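Long-range contacts in putative acetyltransferase (PDB 3LD2), which binds coenzyme A and probably transfers an acyl group, as expected of a GNAT-family acetyltransferase: residues K76-L84 / V93-L101; Y142-S152 / V182-E192. All coordinates share one frame; numbering follows the deposited sequence.

Contact 1. Residues K76-L84 / V93-L101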
loop_
_atom_site.group_PDB
_atom_site.type_symbol
_atom_site.label_atom_id
_atom_site.label_comp_id
_atom_site.label_asym_id
_atom_site.label_seq_id
_atom_site.Cartn_x
_atom_site.Cartn_y
_atom_site.Cartn_z
ATOM N N LYS A 76 14.013 -3.517 -2.248
ATOM C CA LYS A 76 13.251 -2.759 -1.268
ATOM C C LYS A 76 13.528 -3.252 0.116
ATOM O O LYS A 76 13.767 -2.460 1.019
ATOM C CB LYS A 76 11.749 -2.848 -1.557
ATOM C CG LYS A 76 11.332 -2.013 -2.735
ATOM C CD LYS A 76 9.987 -2.422 -3.262
ATOM C CE LYS A 76 8.893 -1.616 -2.620
ATOM N NZ LYS A 76 7.829 -1.341 -3.645
ATOM N N PHE A 77 13.490 -4.567 0.278
ATOM C CA PHE A 77 13.754 -5.170 1.568
ATOM C C PHE A 77 15.138 -4.727 2.082
ATOM O O PHE A 77 15.291 -4.410 3.263
ATOM C CB PHE A 77 13.674 -6.685 1.443
ATOM C CG PHE A 77 13.590 -7.395 2.756
ATOM C CD1 PHE A 77 12.660 -7.007 3.707
ATOM C CD2 PHE A 77 14.440 -8.448 3.041
ATOM C CE1 PHE A 77 12.571 -7.656 4.922
ATOM C CE2 PHE A 77 14.357 -9.110 4.269
ATOM C CZ PHE A 77 13.417 -8.719 5.206
ATOM N N GLU A 78 16.116 -4.690 1.170
ATOM C CA GLU A 78 17.487 -4.285 1.456
ATOM C C GLU A 78 17.721 -2.770 1.565
ATOM O O GLU A 78 18.849 -2.319 1.835
ATOM C CB GLU A 78 18.438 -4.851 0.401
ATOM C CG GLU A 78 18.444 -6.373 0.329
ATOM C CD GLU A 78 19.508 -6.919 -0.601
ATOM O OE1 GLU A 78 20.067 -6.131 -1.397
ATOM O OE2 GLU A 78 19.784 -8.137 -0.549
ATOM N N SER A 79 16.681 -1.976 1.348
ATOM C CA SER A 79 16.845 -0.536 1.493
ATOM C C SER A 79 15.828 0.063 2.443
ATOM O O SER A 79 15.438 1.206 2.310
ATOM C CB SER A 79 16.829 0.172 0.137
ATOM O OG SER A 79 15.815 -0.361 -0.698
ATOM N N ASN A 80 15.377 -0.738 3.388
ATOM C CA ASN A 80 14.664 -0.215 4.547
ATOM C C ASN A 80 13.151 -0.107 4.448
ATOM O O ASN A 80 12.488 0.278 5.414
ATOM C CB ASN A 80 15.342 1.070 5.062
ATOM C CG ASN A 80 16.791 0.792 5.552
ATOM O OD1 ASN A 80 17.008 -0.086 6.392
ATOM N ND2 ASN A 80 17.771 1.496 4.989
ATOM N N THR A 81 12.597 -0.497 3.305
ATOM C CA THR A 81 11.153 -0.659 3.214
ATOM C C THR A 81 10.753 -1.856 4.075
ATOM O O THR A 81 11.372 -2.904 3.996
ATOM C CB THR A 81 10.725 -0.904 1.775
ATOM O OG1 THR A 81 11.308 0.098 0.936
ATOM C CG2 THR A 81 9.206 -0.853 1.662
ATOM N N HIS A 82 9.731 -1.703 4.902
ATOM C CA HIS A 82 9.276 -2.811 5.728
ATOM C C HIS A 82 7.969 -3.415 5.189
ATOM O O HIS A 82 7.185 -2.722 4.551
ATOM C CB HIS A 82 9.108 -2.346 7.162
ATOM C CG HIS A 82 10.199 -1.427 7.623
ATOM N ND1 HIS A 82 11.514 -1.827 7.737
ATOM C CD2 HIS A 82 10.169 -0.125 8.000
ATOM C CE1 HIS A 82 12.248 -0.811 8.159
ATOM N NE2 HIS A 82 11.456 0.234 8.325
ATOM N N PHE A 83 7.760 -4.713 5.424
ATOM C CA PHE A 83 6.600 -5.439 4.897
ATOM C C PHE A 83 5.804 -6.162 5.986
ATOM O O PHE A 83 6.337 -6.986 6.736
ATOM C CB PHE A 83 7.030 -6.477 3.861
ATOM C CG PHE A 83 7.771 -5.920 2.677
ATOM C CD1 PHE A 83 7.197 -5.952 1.410
ATOM C CD2 PHE A 83 9.042 -5.395 2.816
ATOM C CE1 PHE A 83 7.872 -5.467 0.299
ATOM C CE2 PHE A 83 9.732 -4.899 1.712
ATOM C CZ PHE A 83 9.135 -4.941 0.440
ATOM N N LEU A 84 4.516 -5.861 6.072
ATOM C CA LEU A 84 3.596 -6.661 6.869
ATOM C C LEU A 84 2.861 -7.601 5.926
ATOM O O LEU A 84 2.464 -7.214 4.809
ATOM C CB LEU A 84 2.605 -5.777 7.609
ATOM C CG LEU A 84 3.263 -4.786 8.571
ATOM C CD1 LEU A 84 2.222 -3.873 9.184
ATOM C CD2 LEU A 84 4.028 -5.524 9.661
ATOM N N VAL A 93 -2.183 -13.832 1.973
ATOM C CA VAL A 93 -3.424 -13.324 1.379
ATOM C C VAL A 93 -3.510 -11.799 1.384
ATOM O O VAL A 93 -4.483 -11.224 0.893
ATOM C CB VAL A 93 -4.694 -13.868 2.093
ATOM C CG1 VAL A 93 -4.903 -15.333 1.761
ATOM C CG2 VAL A 93 -4.633 -13.607 3.607
ATOM N N GLY A 94 -2.496 -11.158 1.953
ATOM C CA GLY A 94 -2.409 -9.711 1.984
ATOM C C GLY A 94 -0.991 -9.226 2.250
ATOM O O GLY A 94 -0.191 -9.921 2.892
ATOM N N VAL A 95 -0.665 -8.036 1.751
ATOM C CA VAL A 95 0.650 -7.462 2.004
ATOM C C VAL A 95 0.628 -5.929 2.076
ATOM O O VAL A 95 -0.065 -5.262 1.301
ATOM C CB VAL A 95 1.691 -7.940 0.969
ATOM C CG1 VAL A 95 1.249 -7.580 -0.450
ATOM C CG2 VAL A 95 3.067 -7.360 1.300
ATOM N N LEU A 96 1.376 -5.381 3.031
ATOM C CA LEU A 96 1.504 -3.948 3.182
ATOM C C LEU A 96 2.980 -3.608 3.376
ATOM O O LEU A 96 3.619 -4.097 4.317
ATOM C CB LEU A 96 0.669 -3.436 4.360
ATOM C CG LEU A 96 0.699 -1.898 4.563
ATOM C CD1 LEU A 96 -0.518 -1.343 5.300
ATOM C CD2 LEU A 96 1.987 -1.413 5.260
ATOM N N ASP A 97 3.526 -2.790 2.476
ATOM C CA ASP A 97 4.888 -2.286 2.633
ATOM C C ASP A 97 4.853 -0.791 2.917
ATOM O O ASP A 97 3.986 -0.077 2.413
ATOM C CB ASP A 97 5.715 -2.540 1.387
ATOM C CG ASP A 97 5.297 -1.666 0.230
ATOM O OD1 ASP A 97 4.151 -1.818 -0.226
ATOM O OD2 ASP A 97 6.105 -0.831 -0.233
ATOM N N TYR A 98 5.780 -0.321 3.743
ATOM C CA TYR A 98 5.846 1.101 4.073
ATOM C C TYR A 98 7.261 1.601 4.170
ATOM O O TYR A 98 8.199 0.838 4.359
ATOM C CB TYR A 98 5.070 1.432 5.351
ATOM C CG TYR A 98 5.585 0.808 6.619
ATOM C CD1 TYR A 98 6.509 1.477 7.412
ATOM C CD2 TYR A 98 5.129 -0.439 7.047
ATOM C CE1 TYR A 98 6.983 0.927 8.594
ATOM C CE2 TYR A 98 5.594 -1.012 8.227
ATOM C CZ TYR A 98 6.535 -0.326 8.999
ATOM O OH TYR A 98 7.022 -0.860 10.186
ATOM N N SER A 99 7.409 2.900 4.034
ATOM C CA SER A 99 8.727 3.504 4.032
ATOM C C SER A 99 8.596 5.023 4.155
ATOM O O SER A 99 7.517 5.580 3.896
ATOM C CB SER A 99 9.412 3.170 2.722
ATOM O OG SER A 99 8.843 3.975 1.705
ATOM N N SER A 100 9.690 5.683 4.553
ATOM C CA SER A 100 9.793 7.150 4.524
ATOM C C SER A 100 9.462 7.765 3.157
ATOM O O SER A 100 9.958 7.318 2.127
ATOM C CB SER A 100 11.209 7.575 4.908
ATOM O OG SER A 100 11.303 7.724 6.313
ATOM N N LEU A 101 8.660 8.812 3.144
ATOM C CA LEU A 101 8.303 9.429 1.870
ATOM C C LEU A 101 9.478 10.154 1.210
ATOM O O LEU A 101 9.601 10.133 -0.011
ATOM C CB LEU A 101 7.109 10.371 2.023
ATOM C CG LEU A 101 6.561 10.923 0.704
ATOM C CD1 LEU A 101 6.297 9.794 -0.297
ATOM C CD2 LEU A 101 5.293 11.723 0.938
#

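Contact 2. Residues Y142-S152 / V182-E192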
loop_
_atom_site.group_PDB
_atom_site.type_symbol
_atom_site.label_atom_id
_atom_site.label_comp_id
_atom_site.label_asym_id
_atom_site.label_seq_id
_atom_site.Cartn_x
_atom_site.Cartn_y
_atom_site.Cartn_z
ATOM N N TYR A 142 6.716 8.849 13.146
ATOM C CA TYR A 142 6.336 9.817 12.103
ATOM C C TYR A 142 5.188 10.713 12.541
ATOM O O TYR A 142 4.482 10.417 13.506
ATOM C CB TYR A 142 5.927 9.130 10.792
ATOM C CG TYR A 142 6.977 8.314 10.079
ATOM C CD1 TYR A 142 7.802 8.882 9.121
ATOM C CD2 TYR A 142 7.109 6.967 10.334
ATOM C CE1 TYR A 142 8.756 8.127 8.449
ATOM C CE2 TYR A 142 8.063 6.206 9.676
ATOM C CZ TYR A 142 8.877 6.781 8.731
ATOM O OH TYR A 142 9.816 5.995 8.081
ATOM N N GLN A 143 4.988 11.802 11.810
ATOM C CA GLN A 143 3.942 12.763 12.149
ATOM C C GLN A 143 2.728 12.551 11.258
ATOM O O GLN A 143 1.584 12.743 11.674
ATOM C CB GLN A 143 4.453 14.193 11.944
ATOM C CG GLN A 143 5.514 14.646 12.937
ATOM C CD GLN A 143 4.981 14.688 14.347
ATOM O OE1 GLN A 143 5.380 13.879 15.186
ATOM N NE2 GLN A 143 4.054 15.618 14.618
ATOM N N LYS A 144 3.001 12.140 10.023
ATOM C CA LYS A 144 2.019 12.198 8.969
ATOM C C LYS A 144 2.191 11.061 7.979
ATOM O O LYS A 144 3.310 10.760 7.540
ATOM C CB LYS A 144 2.159 13.530 8.230
ATOM C CG LYS A 144 1.131 13.765 7.162
ATOM C CD LYS A 144 1.633 14.766 6.156
ATOM C CE LYS A 144 0.494 15.307 5.304
ATOM N NZ LYS A 144 0.871 16.573 4.634
ATOM N N VAL A 145 1.064 10.437 7.644
ATOM C CA VAL A 145 0.998 9.481 6.554
ATOM C C VAL A 145 0.453 10.181 5.323
ATOM O O VAL A 145 -0.498 10.944 5.396
ATOM C CB VAL A 145 0.024 8.325 6.841
ATOM C CG1 VAL A 145 0.172 7.259 5.776
ATOM C CG2 VAL A 145 0.246 7.769 8.207
ATOM N N LEU A 146 1.033 9.872 4.183
ATOM C CA LEU A 146 0.541 10.410 2.952
ATOM C C LEU A 146 0.608 9.380 1.799
ATOM O O LEU A 146 1.645 8.741 1.582
ATOM C CB LEU A 146 1.303 11.698 2.642
ATOM C CG LEU A 146 0.788 12.556 1.503
ATOM C CD1 LEU A 146 0.939 14.012 1.814
ATOM C CD2 LEU A 146 1.566 12.194 0.255
ATOM N N ILE A 147 -0.510 9.233 1.076
ATOM C CA ILE A 147 -0.590 8.332 -0.081
ATOM C C ILE A 147 -1.265 8.945 -1.304
ATOM O O ILE A 147 -2.049 9.895 -1.207
ATOM C CB ILE A 147 -1.356 7.047 0.253
ATOM C CG1 ILE A 147 -2.715 7.406 0.852
ATOM C CG2 ILE A 147 -0.532 6.150 1.203
ATOM C CD1 ILE A 147 -3.499 6.218 1.342
ATOM N N HIS A 148 -0.949 8.374 -2.455
ATOM C CA HIS A 148 -1.538 8.750 -3.731
ATOM C C HIS A 148 -2.499 7.657 -4.183
ATOM O O HIS A 148 -2.120 6.487 -4.224
ATOM C CB HIS A 148 -0.446 8.874 -4.775
ATOM C CG HIS A 148 0.433 10.065 -4.588
ATOM N ND1 HIS A 148 0.363 11.174 -5.402
ATOM C CD2 HIS A 148 1.403 10.325 -3.679
ATOM C CE1 HIS A 148 1.258 12.061 -5.007
ATOM N NE2 HIS A 148 1.903 11.570 -3.964
ATOM N N VAL A 149 -3.735 8.028 -4.516
ATOM C CA VAL A 149 -4.738 7.068 -4.965
ATOM C C VAL A 149 -5.294 7.534 -6.315
ATOM O O VAL A 149 -5.766 8.661 -6.439
ATOM C CB VAL A 149 -5.887 6.937 -3.930
ATOM C CG1 VAL A 149 -6.774 5.735 -4.241
ATOM C CG2 VAL A 149 -5.349 6.815 -2.517
ATOM N N LEU A 150 -5.204 6.686 -7.337
ATOM C CA LEU A 150 -5.880 6.935 -8.612
ATOM C C LEU A 150 -7.372 7.078 -8.370
ATOM O O LEU A 150 -7.931 6.301 -7.601
ATOM C CB LEU A 150 -5.682 5.770 -9.557
ATOM C CG LEU A 150 -4.304 5.636 -10.173
ATOM C CD1 LEU A 150 -4.386 4.674 -11.358
ATOM C CD2 LEU A 150 -3.788 7.017 -10.599
ATOM N N SER A 151 -8.005 8.075 -9.005
ATOM C CA SER A 151 -9.446 8.294 -8.845
ATOM C C SER A 151 -10.295 7.132 -9.402
ATOM O O SER A 151 -11.472 7.018 -9.109
ATOM C CB SER A 151 -9.882 9.662 -9.409
ATOM O OG SER A 151 -9.670 9.779 -10.802
ATOM N N SER A 152 -9.664 6.260 -10.179
ATOM C CA SER A 152 -10.307 5.102 -10.734
ATOM C C SER A 152 -10.390 3.975 -9.714
ATOM O O SER A 152 -11.102 2.982 -9.914
ATOM C CB SER A 152 -9.514 4.630 -11.949
ATOM O OG SER A 152 -8.132 4.538 -11.655
ATOM N N VAL A 182 -7.355 10.247 -15.638
ATOM C CA VAL A 182 -7.541 9.880 -14.243
ATOM C C VAL A 182 -6.912 10.930 -13.350
ATOM O O VAL A 182 -5.871 11.489 -13.690
ATOM C CB VAL A 182 -6.968 8.476 -13.981
ATOM C CG1 VAL A 182 -7.289 8.017 -12.564
ATOM C CG2 VAL A 182 -7.544 7.515 -15.012
ATOM N N ASP A 183 -7.575 11.235 -12.243
ATOM C CA ASP A 183 -7.018 12.139 -11.243
ATOM C C ASP A 183 -6.188 11.401 -10.192
ATOM O O ASP A 183 -6.341 10.195 -9.963
ATOM C CB ASP A 183 -8.129 12.889 -10.517
ATOM C CG ASP A 183 -8.898 13.850 -11.425
ATOM O OD1 ASP A 183 -8.370 14.286 -12.474
ATOM O OD2 ASP A 183 -10.038 14.177 -11.051
ATOM N N ASP A 184 -5.323 12.150 -9.532
ATOM C CA ASP A 184 -4.522 11.623 -8.451
ATOM C C ASP A 184 -5.055 12.205 -7.154
ATOM O O ASP A 184 -4.989 13.416 -6.933
ATOM C CB ASP A 184 -3.071 12.029 -8.664
ATOM C CG ASP A 184 -2.122 11.347 -7.707
ATOM O OD1 ASP A 184 -2.497 10.301 -7.125
ATOM O OD2 ASP A 184 -0.989 11.861 -7.556
ATOM N N LEU A 185 -5.607 11.357 -6.297
ATOM C CA LEU A 185 -6.126 11.825 -5.026
ATOM C C LEU A 185 -5.130 11.531 -3.934
ATOM O O LEU A 185 -4.648 10.406 -3.803
ATOM C CB LEU A 185 -7.457 11.171 -4.701
ATOM C CG LEU A 185 -8.501 11.222 -5.806
ATOM C CD1 LEU A 185 -9.760 10.503 -5.332
ATOM C CD2 LEU A 185 -8.752 12.666 -6.184
ATOM N N ILE A 186 -4.813 12.561 -3.161
ATOM C CA ILE A 186 -3.758 12.471 -2.180
ATOM C C ILE A 186 -4.409 12.415 -0.835
ATOM O O ILE A 186 -5.073 13.374 -0.443
ATOM C CB ILE A 186 -2.815 13.675 -2.279
ATOM C CG1 ILE A 186 -2.129 13.639 -3.637
ATOM C CG2 ILE A 186 -1.773 13.648 -1.146
ATOM C CD1 ILE A 186 -1.095 14.691 -3.820
ATOM N N TYR A 187 -4.235 11.278 -0.158
ATOM C CA TYR A 187 -4.826 11.048 1.155
ATOM C C TYR A 187 -3.797 11.123 2.271
ATOM O O TYR A 187 -2.652 10.698 2.120
ATOM C CB TYR A 187 -5.540 9.693 1.199
ATOM C CG TYR A 187 -6.911 9.708 0.565
ATOM C CD1 TYR A 187 -8.051 9.934 1.326
ATOM C CD2 TYR A 187 -7.068 9.517 -0.802
ATOM C CE1 TYR A 187 -9.297 9.966 0.749
ATOM C CE2 TYR A 187 -8.323 9.538 -1.395
ATOM C CZ TYR A 187 -9.423 9.769 -0.620
ATOM O OH TYR A 187 -10.660 9.774 -1.206
ATOM N N SER A 188 -4.189 11.650 3.415
ATOM C CA SER A 188 -3.219 11.751 4.481
ATOM C C SER A 188 -3.815 11.283 5.782
ATOM O O SER A 188 -5.015 11.036 5.873
ATOM C CB SER A 188 -2.620 13.170 4.574
ATOM O OG SER A 188 -3.605 14.120 4.903
ATOM N N TYR A 189 -2.960 11.123 6.784
ATOM C CA TYR A 189 -3.409 10.672 8.087
ATOM C C TYR A 189 -2.575 11.356 9.141
ATOM O O TYR A 189 -1.345 11.349 9.063
ATOM C CB TYR A 189 -3.258 9.148 8.201
ATOM C CG TYR A 189 -4.034 8.525 9.343
ATOM C CD1 TYR A 189 -5.167 7.753 9.105
ATOM C CD2 TYR A 189 -3.628 8.702 10.653
ATOM C CE1 TYR A 189 -5.879 7.185 10.140
ATOM C CE2 TYR A 189 -4.331 8.137 11.697
ATOM C CZ TYR A 189 -5.446 7.377 11.439
ATOM O OH TYR A 189 -6.132 6.821 12.494
ATOM N N ASP A 190 -3.239 11.936 10.133
ATOM C CA ASP A 190 -2.562 12.692 11.180
ATOM C C ASP A 190 -2.056 11.752 12.274
ATOM O O ASP A 190 -2.838 11.230 13.063
ATOM C CB ASP A 190 -3.516 13.752 11.757
ATOM C CG ASP A 190 -2.777 14.935 12.411
ATOM O OD1 ASP A 190 -3.100 16.112 12.099
ATOM O OD2 ASP A 190 -1.873 14.686 13.240
ATOM N N LEU A 191 -0.753 11.503 12.295
ATOM C CA LEU A 191 -0.166 10.763 13.399
ATOM C C LEU A 191 -0.059 11.687 14.610
ATOM O O LEU A 191 -0.056 11.228 15.745
ATOM C CB LEU A 191 1.202 10.188 13.041
ATOM C CG LEU A 191 1.246 8.836 12.341
ATOM C CD1 LEU A 191 -0.067 8.050 12.513
ATOM C CD2 LEU A 191 1.572 9.040 10.896
ATOM N N GLU A 192 0.055 12.984 14.348
ATOM C CA GLU A 192 -0.179 14.031 15.351
ATOM C C GLU A 192 1.072 14.825 15.700
ATOM O O GLU A 192 1.402 15.795 15.001
ATOM C CB GLU A 192 -0.926 13.497 16.590
ATOM C CG GLU A 192 -2.456 13.555 16.427
ATOM C CD GLU A 192 -3.182 12.225 16.716
ATOM O OE1 GLU A 192 -2.517 11.183 16.931
ATOM O OE2 GLU A 192 -4.437 12.220 16.715
#

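Contact 1. Residues K76-L84 / V93-L101
H82 and Y98 face each other as an antiparallel hydrogen-bonded pair. H82 N gives to Y98 O at 3.0 Å, and Y98 N gives back to H82 O. L84 and L96 form the next such pair, with L84 N to L96 O at 2.6 Å. The return bond, L96 N to L84 O, is nearly straight (N-H...O 170°). Between them lies the non-hydrogen-bonded pair F83-D97.

H82 turns its edge to the face of Y98 in an offset edge-to-face pair, with planes at 61°. Its CB also sits over that face, 4.0 Å from the Y98 ring centroid, in a CH-pi contact. Y98 CG stands between the backbone N and carbonyl carbon (chi1 64°), which lays the ring face under H82 CB. L84 CG reaches the ring edge at Y98 CE2. On the side of F83 and D97, D97 CB lies over one face of the F83 ring, and V95 CG2 comes to its edge at F83 CD1.

K76 NZ and D97 OD2 form a long salt bridge of 3.9 Å, and T81 CG2 packs 3.6 Å from D97 OD2. K76 O also holds the turn after the helix, accepting from S79 N and T81 N on opposite faces of its plane.

The two strands form the hairpin 82-88/92-100 of the GNAT sheet. V93 and G94 both face A86 in a classic beta bulge. Helix 126-138 packs on L84 and Y98, F134 meeting the Y98 ring edge-to-face. F83 is also backbone hydrogen-bonded to M40. Strand 110-117 lies next to 92-100, with F113 against L96 and Y98.

Contact 2. Residues Y142-S152 / V182-E192
The H148 ring has I186 CG1 over one face, 4.2 Å from its centroid, and the D184 carboxylate at its edge. H148 ND1 gives a 2.6 Å hydrogen bond to D184 OD2 on the syn side, OD2 lying only 3° out of the ring plane. Ring and carboxylate are nearly coplanar, 22° apart. D184 CG is anti to its backbone N (chi1 -171°), which carries the carboxylate across to the ring. V149 CG2 meets the Y187 ring obliquely at Y187 CD2, 3.6 Å away. V145 CG2 comes obliquely to the Y189 ring, which F165 meets edge-to-face.

Paired backbone bonds join V145 to Y189, I147 to Y187 and V149 to L185. At one end S151 N gives to D183 O, and S151 OG takes D183 N at 2.9 Å. At the other end E192 N bonds to Q143 O.

On one face L146 CG packs on I186 CG2 at 3.8 Å. On the other, V145 CB lies beside Y189 CB, and I147 CG1 packs on Y187 CB.

Of these antiparallel strands, 144-150 borders strand 110-117 and 180-190 borders strand 166-177. There E168 salt-bridges K144 NZ and hydrogen-bonds S188 OG. Helix 154-162 covers I147, V149 and Y187 beside the coenzyme A site.

Both contacts pair antiparallel strands of one mixed sheet, and their centres lie about 17 Å apart. Contact 1 joins the two strands of a hairpin; contact 2 brings together strands separated by a helix and another strand. Both are partly buried, but contact 2 is nearly twice as extensive and has more buried residues. Its chemistry is a long backbone ladder with a short His-carboxylate bond, whereas contact 1 relies on fewer bonds, ring contacts and a loose salt bridge. The side chain of V149 comes within about 5 Å of the bound coenzyme A, nearest atoms. Strand 110-117 separates the two pairs, yet they touch: S100 OG and Y142 OH are probably hydrogen-bonded at 2.9 Å, and L101 packs against L146.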